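Local coordinates for protein probable enoyl-CoA hydratase/isomerase (Pseudomonas aeruginosa PAO1, PDB 5WYD) that probably acts as an enoyl-CoA hydratase/isomerase of the crotonase family, with a role in biosynthesis of diffusible signal factor, at residues D14-H17 against K18-V21; N56-D59 against D60-A63; A182-A185 against L186-L190; E199-G202 against A203-L207; A212-P216 against V217-T221. The protein carries 1 engineered substitution. All blocks are in the same frame, centred on the assembly; numbering follows the deposited sequence.

All five contacts are local, at a turn, within a helix or at a helix end. Contacts 2 and 5 come together: their centres lie about 11 Å apart, and Tyr-62 CE1 packs against Pro-216 CG at 3.6 Å, so the turn entering strand 63-68 rests against the start of helix 216-226. Contact 1, at the edge strand 19-24, and contact 3, at the end of helix 182-188, lie on opposite sides of the chain's centre with their own centres about 31 Å apart. Contact 4 sits about 18 Å from contact 3 and 20 Å from contact 5, centre to centre. Pentanedial is bound by Lys-72, Phe-73 and Arg-179, none of them in these segments.

Contact 1: D14-H17 against K18-V21; sequences DDTH and KLTV. Engineered in segment 14-17: Asp-15 (natural residue Leu).
Asp-15, an engineered residue (leucine in the natural sequence), crosses Leu-19 at about a right angle. Its OD2 comes 3.7 Å from Leu-19 CB, so the carboxylate meets aliphatic carbon, and the model offers this buried oxygen no polar partner. The other oxygen, OD1, receives a weak bond from the amide of Thr-16.

Thr-16 engages through both side-chain branches and its carbonyl. With OG1 anti to the backbone N (chi1 172°), the hydroxyl accepts a weak bond from Lys-18 N at 3.3 Å and lies 3.2 Å from Lys-18 CE, while CG2 rests on Leu-19 CD1 at 3.6 Å. Its carbonyl O takes the amide of Leu-19 at 2.8 Å, the donor sitting well above the carbonyl plane rather than on a lone pair. His-17 turns its imidazole away; of its side chain, CB alone comes near Lys-18 N.

The chain of Lys-18 bends at chi3 and sends NZ to a salt bridge with Asp-41, while Thr-16 and Leu-19 also touch the helix 42-57, at Asp-43 and Ser-44. The Thr-16 to Leu-19 bond closes a type I beta turn that leads into strand 19-24, an edge strand of the mixed sheet within this chain of crotonase fold.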
loop_
_atom_site.group_PDB
_atom_site.type_symbol
_atom_site.label_atom_id
_atom_site.label_comp_id
_atom_site.label_asym_id
_atom_site.label_seq_id
_atom_site.Cartn_x
_atom_site.Cartn_y
_atom_site.Cartn_z
ATOM N N ASP A 14 -9.158 27.007 28.572
ATOM C CA ASP A 14 -8.158 28.013 28.233
ATOM C C ASP A 14 -7.798 27.887 26.751
ATOM O O ASP A 14 -7.041 26.990 26.356
ATOM C CB ASP A 14 -6.920 27.871 29.112
ATOM C CG ASP A 14 -5.904 28.974 28.869
ATOM O OD1 ASP A 14 -6.186 29.873 28.047
ATOM O OD2 ASP A 14 -4.827 28.942 29.502
ATOM N N ASP A 15 -8.313 28.818 25.947
ATOM C CA ASP A 15 -8.087 28.902 24.508
ATOM C C ASP A 15 -7.539 30.305 24.265
ATOM O O ASP A 15 -7.808 31.226 25.051
ATOM C CB ASP A 15 -9.396 28.670 23.681
ATOM C CG ASP A 15 -9.131 28.293 22.205
ATOM O OD1 ASP A 15 -7.964 28.355 21.760
ATOM O OD2 ASP A 15 -10.095 27.933 21.486
ATOM N N THR A 16 -6.677 30.450 23.248
ATOM C CA THR A 16 -6.153 31.778 22.935
ATOM C C THR A 16 -7.299 32.748 22.649
ATOM O O THR A 16 -8.310 32.386 22.033
ATOM C CB THR A 16 -5.214 31.742 21.726
ATOM O OG1 THR A 16 -4.876 33.086 21.362
ATOM C CG2 THR A 16 -5.854 31.029 20.523
ATOM N N HIS A 17 -7.148 33.994 23.121
ATOM C CA HIS A 17 -8.228 34.960 22.944
ATOM C C HIS A 17 -8.543 35.161 21.468
ATOM O O HIS A 17 -9.666 35.536 21.109
ATOM C CB HIS A 17 -7.872 36.276 23.629
ATOM C CG HIS A 17 -8.194 36.286 25.094
ATOM N ND1 HIS A 17 -9.489 36.346 25.565
ATOM C CD2 HIS A 17 -7.399 36.222 26.190
ATOM C CE1 HIS A 17 -9.478 36.321 26.886
ATOM N NE2 HIS A 17 -8.222 36.250 27.290
ATOM N N LYS A 18 -7.575 34.858 20.606
ATOM C CA LYS A 18 -7.776 34.927 19.165
ATOM C C LYS A 18 -8.847 33.960 18.690
ATOM O O LYS A 18 -9.596 34.256 17.764
ATOM C CB LYS A 18 -6.466 34.634 18.480
ATOM C CG LYS A 18 -5.488 35.652 18.905
ATOM C CD LYS A 18 -4.165 35.425 18.270
ATOM C CE LYS A 18 -3.218 34.638 19.156
ATOM N NZ LYS A 18 -1.801 34.745 18.677
ATOM N N LEU A 19 -8.953 32.803 19.296
ATOM C CA LEU A 19 -9.963 31.880 18.817
ATOM C C LEU A 19 -11.218 32.024 19.650
ATOM O O LEU A 19 -11.187 31.935 20.883
ATOM C CB LEU A 19 -9.429 30.454 18.827
ATOM C CG LEU A 19 -8.594 30.053 17.595
ATOM C CD1 LEU A 19 -7.412 30.958 17.311
ATOM C CD2 LEU A 19 -8.088 28.634 17.846
ATOM N N THR A 20 -12.314 32.292 18.955
ATOM C CA THR A 20 -13.601 32.554 19.563
ATOM C C THR A 20 -14.494 31.383 19.245
ATOM O O THR A 20 -14.597 30.974 18.085
ATOM C CB THR A 20 -14.234 33.829 19.010
ATOM O OG1 THR A 20 -14.881 33.525 17.766
ATOM C CG2 THR A 20 -13.185 34.897 18.792
ATOM N N VAL A 21 -15.136 30.851 20.268
ATOM C CA VAL A 21 -16.014 29.719 20.094
ATOM C C VAL A 21 -17.417 30.153 20.476
ATOM O O VAL A 21 -17.637 30.683 21.573
ATOM C CB VAL A 21 -15.563 28.515 20.922
ATOM C CG1 VAL A 21 -16.597 27.451 20.788
ATOM C CG2 VAL A 21 -14.221 28.043 20.453
#

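Contact 2: N56-D59 against D60-A63; sequences NRDD and DIYA
The Tyr-62 ring is met obliquely by the backbone carbonyl of Asp-59, whose O lies 3.0 Å from Tyr-62 CE1; outside the segments it stacks with the His-26 ring. The side chains of Asp-58 and Asp-60 run side by side in the same direction, with their carboxylate planes 47° apart. The side chain of Asp-58 closes an Asx turn with the amide of Asp-60, placed just after helix 42-57, where Asp-58 is the first residue to leave helical geometry. Asp-58 CG stands anti to its own N (chi1 -167°), which folds the side chain forward over the turn. Its OD1 then accepts the amide of Asp-60 at 2.7 Å, a nearly straight bond (169°) that reaches the oxygen from above the carboxylate plane.

Three acidic side chains in a row would be expected to raise the local negative charge, and two basic residues answer it. Asp-59 OD1 pairs with Arg-109, and Asp-60 OD2 with Lys-23. Arg-109 also gives a weak bond to Asp-58 O. The turn leads the chain from helix 42-57 to strand 63-68 of the central sheet. The same Asp-58 OD1 that closes it lies 3.2 Å from Asp-60 CB.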
loop_
_atom_site.group_PDB
_atom_site.type_symbol
_atom_site.label_atom_id
_atom_site.label_comp_id
_atom_site.label_asym_id
_atom_site.label_seq_id
_atom_site.Cartn_x
_atom_site.Cartn_y
_atom_site.Cartn_z
ATOM N N ASN A 56 -14.508 16.836 20.173
ATOM C CA ASN A 56 -14.709 15.415 19.966
ATOM C C ASN A 56 -15.302 14.775 21.193
ATOM O O ASN A 56 -16.060 13.816 21.087
ATOM C CB ASN A 56 -13.390 14.747 19.646
ATOM C CG ASN A 56 -12.967 15.005 18.265
ATOM O OD1 ASN A 56 -11.787 14.996 17.944
ATOM N ND2 ASN A 56 -13.938 15.244 17.412
ATOM N N ARG A 57 -14.881 15.211 22.368
ATOM C CA ARG A 57 -15.448 14.650 23.581
ATOM C C ARG A 57 -16.919 15.018 23.753
ATOM O O ARG A 57 -17.714 14.184 24.200
ATOM C CB ARG A 57 -14.630 15.099 24.777
ATOM C CG ARG A 57 -13.214 14.571 24.737
ATOM C CD ARG A 57 -12.543 14.816 26.076
ATOM N NE ARG A 57 -11.140 14.431 26.062
ATOM C CZ ARG A 57 -10.143 15.278 25.816
ATOM N NH1 ARG A 57 -10.405 16.555 25.560
ATOM N NH2 ARG A 57 -8.886 14.852 25.817
ATOM N N ASP A 58 -17.305 16.251 23.426
ATOM C CA ASP A 58 -18.685 16.658 23.636
ATOM C C ASP A 58 -19.629 15.995 22.644
ATOM O O ASP A 58 -19.438 16.106 21.428
ATOM C CB ASP A 58 -18.811 18.163 23.519
ATOM C CG ASP A 58 -20.123 18.643 24.029
ATOM O OD1 ASP A 58 -21.024 17.797 24.214
ATOM O OD2 ASP A 58 -20.252 19.857 24.280
ATOM N N ASP A 59 -20.718 15.411 23.149
ATOM C CA ASP A 59 -21.684 14.755 22.273
ATOM C C ASP A 59 -22.766 15.699 21.794
ATOM O O ASP A 59 -23.567 15.316 20.931
ATOM C CB ASP A 59 -22.350 13.580 22.981
ATOM C CG ASP A 59 -21.360 12.545 23.413
ATOM O OD1 ASP A 59 -20.155 12.769 23.187
ATOM O OD2 ASP A 59 -21.776 11.501 23.948
ATOM N N ASP A 60 -22.777 16.925 22.304
ATOM C CA ASP A 60 -23.744 17.954 21.969
ATOM C C ASP A 60 -23.392 18.669 20.688
ATOM O O ASP A 60 -24.062 19.629 20.321
ATOM C CB ASP A 60 -23.829 18.975 23.101
ATOM C CG ASP A 60 -25.064 19.825 23.014
ATOM O OD1 ASP A 60 -26.002 19.407 22.307
ATOM O OD2 ASP A 60 -25.104 20.884 23.663
ATOM N N ILE A 61 -22.259 18.361 20.100
ATOM C CA ILE A 61 -21.849 19.028 18.886
ATOM C C ILE A 61 -21.809 18.047 17.732
ATOM O O ILE A 61 -21.085 17.044 17.783
ATOM C CB ILE A 61 -20.503 19.712 19.058
ATOM C CG1 ILE A 61 -20.705 20.797 20.092
ATOM C CG2 ILE A 61 -20.080 20.238 17.715
ATOM C CD1 ILE A 61 -21.793 21.775 19.679
ATOM N N TYR A 62 -22.568 18.342 16.687
ATOM C CA TYR A 62 -22.559 17.494 15.520
ATOM C C TYR A 62 -21.902 18.140 14.324
ATOM O O TYR A 62 -21.576 17.429 13.369
ATOM C CB TYR A 62 -23.980 17.063 15.143
ATOM C CG TYR A 62 -24.790 16.567 16.303
ATOM C CD1 TYR A 62 -24.230 15.728 17.249
ATOM C CD2 TYR A 62 -26.140 16.859 16.404
ATOM C CE1 TYR A 62 -24.974 15.244 18.298
ATOM C CE2 TYR A 62 -26.896 16.370 17.448
ATOM C CZ TYR A 62 -26.305 15.558 18.401
ATOM O OH TYR A 62 -27.034 15.053 19.459
ATOM N N ALA A 63 -21.698 19.452 14.341
ATOM C CA ALA A 63 -21.094 20.129 13.203
ATOM C C ALA A 63 -20.093 21.163 13.684
ATOM O O ALA A 63 -20.116 21.571 14.840
ATOM C CB ALA A 63 -22.143 20.789 12.299
#

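Contact 3: A182-A185 against L186-L190; sequences AETA and LRIGL
Ala-185 and Leu-190 meet at the end of helix 182-188, where a Schellman motif stops the helix. Gly-189 leaves the helical path with positive phi (88°), and two backbone bonds turn back into the last turn. Leu-190 N reaches Ala-185 O at 2.8 Å, weakly because the N-H is bent away from the oxygen, and Gly-189 N gives to Leu-186 O at 3.2 Å. The carbonyls of the preceding turn are satisfied in regular fashion: Ala-182 O accepts from Leu-186 N, Glu-183 O from Arg-187 N, and Thr-184 O from Ile-188 N at 2.9 Å.

Among side-chain polar atoms, Thr-184 OG1 is bonded to OD1 of Asp-181, the residue just before the helix. The same hydroxyl lies 3.6 Å from Arg-187 NH2. The arginine chain bends at chi3 (-41°), bringing its guanidinium back along the helix so that one face lies over Thr-184 CA.

Beyond the motif, Leu-190 O accepts from Arg-134 NE. Leu-186 rests on Val-194 of strand 193-195, and Ile-188 and Leu-190 on Val-165 of helix 157-176, joining the helix end to both elements. Across the motif itself, the Ala-185 and Leu-190 CB atoms are 3.7 Å apart, and Leu-190 CD2 comes 3.8 Å from Ala-185 CB.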
loop_
_atom_site.group_PDB
_atom_site.type_symbol
_atom_site.label_atom_id
_atom_site.label_comp_id
_atom_site.label_asym_id
_atom_site.label_seq_id
_atom_site.Cartn_x
_atom_site.Cartn_y
_atom_site.Cartn_z
ATOM N N ALA A 182 -13.170 32.511 -6.649
ATOM C CA ALA A 182 -14.159 31.549 -6.168
ATOM C C ALA A 182 -14.751 30.720 -7.300
ATOM O O ALA A 182 -15.012 29.527 -7.129
ATOM C CB ALA A 182 -15.279 32.266 -5.435
ATOM N N GLU A 183 -15.036 31.346 -8.443
ATOM C CA GLU A 183 -15.623 30.609 -9.560
ATOM C C GLU A 183 -14.683 29.547 -10.098
ATOM O O GLU A 183 -15.108 28.410 -10.344
ATOM C CB GLU A 183 -16.024 31.566 -10.680
ATOM C CG GLU A 183 -17.212 32.439 -10.345
ATOM C CD GLU A 183 -18.457 31.615 -10.059
ATOM O OE1 GLU A 183 -18.662 30.586 -10.741
ATOM O OE2 GLU A 183 -19.234 31.994 -9.154
ATOM N N THR A 184 -13.404 29.894 -10.283
ATOM C CA THR A 184 -12.457 28.920 -10.807
ATOM C C THR A 184 -12.328 27.755 -9.848
ATOM O O THR A 184 -12.337 26.593 -10.268
ATOM C CB THR A 184 -11.105 29.573 -11.061
ATOM O OG1 THR A 184 -11.246 30.560 -12.084
ATOM C CG2 THR A 184 -10.098 28.533 -11.520
ATOM N N ALA A 185 -12.276 28.045 -8.548
ATOM C CA ALA A 185 -12.190 26.981 -7.552
ATOM C C ALA A 185 -13.413 26.088 -7.618
ATOM O O ALA A 185 -13.313 24.861 -7.494
ATOM C CB ALA A 185 -12.049 27.566 -6.145
ATOM N N LEU A 186 -14.580 26.686 -7.799
ATOM C CA LEU A 186 -15.777 25.874 -7.868
ATOM C C LEU A 186 -15.711 24.958 -9.072
ATOM O O LEU A 186 -16.058 23.774 -8.985
ATOM C CB LEU A 186 -16.999 26.772 -7.936
ATOM C CG LEU A 186 -18.318 26.065 -8.133
ATOM C CD1 LEU A 186 -18.599 25.130 -6.962
ATOM C CD2 LEU A 186 -19.357 27.132 -8.261
ATOM N N ARG A 187 -15.227 25.480 -10.194
ATOM C CA ARG A 187 -15.137 24.656 -11.393
ATOM C C ARG A 187 -14.150 23.515 -11.199
ATOM O O ARG A 187 -14.440 22.369 -11.556
ATOM C CB ARG A 187 -14.718 25.514 -12.582
ATOM C CG ARG A 187 -14.665 24.790 -13.944
ATOM C CD ARG A 187 -13.653 25.514 -14.813
ATOM N NE ARG A 187 -13.794 26.955 -14.623
ATOM C CZ ARG A 187 -12.924 27.850 -15.062
ATOM N NH1 ARG A 187 -11.844 27.449 -15.718
ATOM N NH2 ARG A 187 -13.128 29.142 -14.833
ATOM N N ILE A 188 -13.000 23.795 -10.589
ATOM C CA ILE A 188 -12.008 22.752 -10.412
ATOM C C ILE A 188 -12.330 21.838 -9.248
ATOM O O ILE A 188 -11.631 20.845 -9.060
ATOM C CB ILE A 188 -10.611 23.359 -10.245
ATOM C CG1 ILE A 188 -10.495 24.113 -8.924
ATOM C CG2 ILE A 188 -10.390 24.342 -11.364
ATOM C CD1 ILE A 188 -9.095 24.694 -8.648
ATOM N N GLY A 189 -13.378 22.122 -8.477
ATOM C CA GLY A 189 -13.746 21.272 -7.358
ATOM C C GLY A 189 -13.064 21.603 -6.043
ATOM O O GLY A 189 -13.215 20.848 -5.059
ATOM N N LEU A 190 -12.287 22.683 -6.000
ATOM C CA LEU A 190 -11.687 23.114 -4.744
ATOM C C LEU A 190 -12.742 23.521 -3.727
ATOM O O LEU A 190 -12.599 23.241 -2.538
ATOM C CB LEU A 190 -10.728 24.263 -4.996
ATOM C CG LEU A 190 -10.195 24.933 -3.747
ATOM C CD1 LEU A 190 -9.549 23.935 -2.806
ATOM C CD2 LEU A 190 -9.179 25.973 -4.197
#

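Contact 4: E199-G202 against A203-L207; sequences EARG and AALLL
Backbone hydrogen bonds join Glu-199 through Gly-202 to Ala-203 through Leu-206 in an unbroken i to i+4 series. Glu-199 O accepts from Ala-203 N at 2.9 Å, and Ala-200 O takes the amide of Ala-204 at the same length. Arg-201 O binds Leu-205 N at 3.0 Å, and Gly-202 O binds Leu-206 N at 2.8 Å.

These four bonds make up the opening turns of helix 200-211, which lies against the central sheet of the crotonase fold. Ala-204 faces that sheet, touching Ile-113 and Ala-115 of strand 111-116 and Ile-135 of strand 133-137. Leu-207 lies on the same two strands and also packs on Cys-176 of a neighbouring subunit.

Van der Waals contact between side chains is concentrated on Arg-201 and Leu-205, one turn apart, which cross at a slant. Arg-201 runs extended from CG to NE, and its chi1 of 176°, with CG anti to the backbone N, brings this stem within touch of Leu-205. Leu-205 CD1 lies 3.8 Å from Arg-201 NE and 4.1 Å from its CG, and meets the guanidinium obliquely. Side chains also touch backbone carbonyls: Leu-205 CG lies 3.3 Å from Arg-201 O, and Ala-203 CB 3.1 Å from Glu-199 O.

Among the charged groups, Arg-201 NH1 makes a long, weak ion pair with Glu-22, and its NE, buried here against the leucine methyl, has no polar partner in the model. The carboxylate of Glu-199 lies close to that of Asp-196, a like charge.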
loop_
_atom_site.group_PDB
_atom_site.type_symbol
_atom_site.label_atom_id
_atom_site.label_comp_id
_atom_site.label_asym_id
_atom_site.label_seq_id
_atom_site.Cartn_x
_atom_site.Cartn_y
_atom_site.Cartn_z
ATOM N N GLU A 199 -22.293 36.141 3.043
ATOM C CA GLU A 199 -23.242 35.069 3.294
ATOM C C GLU A 199 -22.546 33.745 3.597
ATOM O O GLU A 199 -23.227 32.748 3.833
ATOM C CB GLU A 199 -24.198 34.919 2.091
ATOM C CG GLU A 199 -25.131 36.118 1.740
ATOM C CD GLU A 199 -25.885 35.924 0.398
ATOM O OE1 GLU A 199 -25.782 34.832 -0.192
ATOM O OE2 GLU A 199 -26.571 36.856 -0.086
ATOM N N ALA A 200 -21.209 33.712 3.590
ATOM C CA ALA A 200 -20.501 32.460 3.851
ATOM C C ALA A 200 -20.770 31.950 5.258
ATOM O O ALA A 200 -21.016 30.755 5.454
ATOM C CB ALA A 200 -19.000 32.629 3.619
ATOM N N ARG A 201 -20.704 32.833 6.261
ATOM C CA ARG A 201 -20.961 32.391 7.631
ATOM C C ARG A 201 -22.393 31.888 7.803
ATOM O O ARG A 201 -22.620 30.780 8.300
ATOM C CB ARG A 201 -20.694 33.528 8.622
ATOM C CG ARG A 201 -21.042 33.124 10.054
ATOM C CD ARG A 201 -21.198 34.324 10.955
ATOM N NE ARG A 201 -21.762 33.965 12.250
ATOM C CZ ARG A 201 -22.081 34.851 13.191
ATOM N NH1 ARG A 201 -22.592 34.439 14.346
ATOM N NH2 ARG A 201 -21.908 36.155 12.970
ATOM N N GLY A 202 -23.376 32.661 7.350
ATOM C CA GLY A 202 -24.742 32.216 7.520
ATOM C C GLY A 202 -24.977 30.907 6.809
ATOM O O GLY A 202 -25.472 29.947 7.405
ATOM N N ALA A 203 -24.498 30.812 5.568
ATOM C CA ALA A 203 -24.693 29.595 4.789
ATOM C C ALA A 203 -24.040 28.404 5.474
ATOM O O ALA A 203 -24.641 27.323 5.572
ATOM C CB ALA A 203 -24.129 29.775 3.374
ATOM N N ALA A 204 -22.828 28.592 5.993
ATOM C CA ALA A 204 -22.153 27.487 6.662
ATOM C C ALA A 204 -22.940 27.012 7.883
ATOM O O ALA A 204 -23.063 25.806 8.117
ATOM C CB ALA A 204 -20.735 27.905 7.044
ATOM N N LEU A 205 -23.451 27.946 8.687
ATOM C CA LEU A 205 -24.260 27.577 9.842
ATOM C C LEU A 205 -25.521 26.868 9.402
ATOM O O LEU A 205 -25.953 25.894 10.032
ATOM C CB LEU A 205 -24.638 28.824 10.617
ATOM C CG LEU A 205 -23.469 29.573 11.222
ATOM C CD1 LEU A 205 -23.967 30.872 11.825
ATOM C CD2 LEU A 205 -22.843 28.717 12.278
ATOM N N LEU A 206 -26.149 27.383 8.342
ATOM C CA LEU A 206 -27.347 26.742 7.838
ATOM C C LEU A 206 -27.005 25.353 7.324
ATOM O O LEU A 206 -27.675 24.378 7.688
ATOM C CB LEU A 206 -28.008 27.638 6.779
ATOM C CG LEU A 206 -29.276 27.204 6.026
ATOM C CD1 LEU A 206 -29.118 26.170 4.913
ATOM C CD2 LEU A 206 -30.177 26.618 7.098
ATOM N N LEU A 207 -25.907 25.227 6.558
ATOM C CA LEU A 207 -25.523 23.901 6.084
ATOM C C LEU A 207 -25.226 22.998 7.271
ATOM O O LEU A 207 -25.669 21.844 7.313
ATOM C CB LEU A 207 -24.287 23.987 5.173
ATOM C CG LEU A 207 -23.767 22.759 4.386
ATOM C CD1 LEU A 207 -22.639 23.161 3.423
ATOM C CD2 LEU A 207 -23.339 21.557 5.184
#

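Contact 5: A212-P216 against V217-T221; sequences ARQSP and VAIRT
An N-cap begins helix 216-226: Ser-215 occupies the position just before the helix, and its OG takes the amide of Ala-218 in a weak capping bond of 3.4 Å. The hydroxyl is carried there by chi1 of 171°, which turns OG away from the serine N and over the first turn, 3.3 Å from Val-217 CG1. OG also makes a weak bond with Asp-253 of helix 252-262. Ser-215 O accepts from Ile-219 N at 2.9 Å, and Pro-216 O from Arg-220 N at 3.1 Å.

Carbon contacts accompany these bonds. Gln-214 CB meets Ile-219 CD1 at 3.6 Å, and the CB atoms of Ser-215 and Ala-218 touch at 3.7 Å. The extended Arg-220 chain runs past Pro-216 O, and one guanidinium face covers Pro-216 CB, NH2 being 3.5 Å away.

The polar end of Gln-214 goes the other way, with NE2 bonded to Lys-210 O and to Leu-175 O of a neighbouring subunit, while Ile-219 packs on that same Leu-175. Pro-216, having no N-H, needs no acceptor at the first helical position, Ser-215 OG weakly serves the first-turn amide of Ala-218, and the capped helix start becomes part of the subunit interface.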
loop_
_atom_site.group_PDB
_atom_site.type_symbol
_atom_site.label_atom_id
_atom_site.label_comp_id
_atom_site.label_asym_id
_atom_site.label_seq_id
_atom_site.Cartn_x
_atom_site.Cartn_y
_atom_site.Cartn_z
ATOM N N ALA A 212 -27.233 18.007 11.490
ATOM C CA ALA A 212 -27.875 17.573 12.719
ATOM C C ALA A 212 -29.015 16.602 12.431
ATOM O O ALA A 212 -29.357 15.789 13.299
ATOM C CB ALA A 212 -28.343 18.808 13.501
ATOM N N ARG A 213 -29.547 16.623 11.198
ATOM C CA ARG A 213 -30.734 15.847 10.851
ATOM C C ARG A 213 -30.395 14.394 10.523
ATOM O O ARG A 213 -31.293 13.585 10.270
ATOM C CB ARG A 213 -31.430 16.479 9.653
ATOM C CG ARG A 213 -31.584 17.953 9.633
ATOM C CD ARG A 213 -32.397 18.267 8.395
ATOM N NE ARG A 213 -33.831 18.024 8.601
ATOM C CZ ARG A 213 -34.483 16.888 8.339
ATOM N NH1 ARG A 213 -35.784 16.809 8.575
ATOM N NH2 ARG A 213 -33.850 15.840 7.838
ATOM N N GLN A 214 -29.110 14.069 10.461
ATOM C CA GLN A 214 -28.649 12.705 10.297
ATOM C C GLN A 214 -28.122 12.205 11.622
ATOM O O GLN A 214 -27.616 12.980 12.438
ATOM C CB GLN A 214 -27.534 12.645 9.272
ATOM C CG GLN A 214 -27.968 12.834 7.846
ATOM C CD GLN A 214 -28.643 14.170 7.683
ATOM O OE1 GLN A 214 -29.857 14.253 7.784
ATOM N NE2 GLN A 214 -27.862 15.230 7.485
ATOM N N SER A 215 -28.180 10.896 11.800
ATOM C CA SER A 215 -27.798 10.272 13.063
ATOM C C SER A 215 -26.377 10.608 13.514
ATOM O O SER A 215 -25.419 10.303 12.792
ATOM C CB SER A 215 -27.898 8.766 12.914
ATOM O OG SER A 215 -27.337 8.140 14.042
ATOM N N PRO A 216 -26.192 11.081 14.759
ATOM C CA PRO A 216 -24.839 11.463 15.203
ATOM C C PRO A 216 -23.889 10.303 15.209
ATOM O O PRO A 216 -22.765 10.423 14.718
ATOM C CB PRO A 216 -25.065 11.951 16.633
ATOM C CG PRO A 216 -26.468 12.353 16.683
ATOM C CD PRO A 216 -27.210 11.416 15.769
ATOM N N VAL A 217 -24.325 9.168 15.741
ATOM C CA VAL A 217 -23.448 8.013 15.800
ATOM C C VAL A 217 -23.079 7.565 14.398
ATOM O O VAL A 217 -21.925 7.205 14.139
ATOM C CB VAL A 217 -24.094 6.886 16.608
ATOM C CG1 VAL A 217 -25.246 6.249 15.814
ATOM C CG2 VAL A 217 -23.024 5.874 16.957
ATOM N N ALA A 218 -24.042 7.578 13.467
ATOM C CA ALA A 218 -23.710 7.170 12.116
ATOM C C ALA A 218 -22.662 8.096 11.541
ATOM O O ALA A 218 -21.605 7.639 11.095
ATOM C CB ALA A 218 -24.960 7.187 11.244
ATOM N N ILE A 219 -22.858 9.400 11.724
ATOM C CA ILE A 219 -21.968 10.368 11.101
ATOM C C ILE A 219 -20.529 10.136 11.532
ATOM O O ILE A 219 -19.627 10.065 10.687
ATOM C CB ILE A 219 -22.428 11.799 11.436
ATOM C CG1 ILE A 219 -23.845 12.090 10.895
ATOM C CG2 ILE A 219 -21.350 12.814 10.979
ATOM C CD1 ILE A 219 -23.986 12.049 9.374
ATOM N N ARG A 220 -20.299 9.924 12.836
ATOM C CA ARG A 220 -18.928 9.789 13.334
ATOM C C ARG A 220 -18.230 8.581 12.728
ATOM O O ARG A 220 -17.041 8.636 12.418
ATOM C CB ARG A 220 -18.899 9.690 14.853
ATOM C CG ARG A 220 -19.893 10.538 15.549
ATOM C CD ARG A 220 -19.640 10.421 17.011
ATOM N NE ARG A 220 -20.840 10.602 17.798
ATOM C CZ ARG A 220 -21.293 11.765 18.232
ATOM N NH1 ARG A 220 -20.654 12.896 17.934
ATOM N NH2 ARG A 220 -22.405 11.785 18.957
ATOM N N THR A 221 -18.923 7.450 12.670
ATOM C CA THR A 221 -18.368 6.246 12.061
ATOM C C THR A 221 -18.196 6.380 10.552
ATOM O O THR A 221 -17.197 5.905 9.995
ATOM C CB THR A 221 -19.262 5.061 12.394
ATOM O OG1 THR A 221 -20.427 5.099 11.561
ATOM C CG2 THR A 221 -19.659 5.097 13.873
#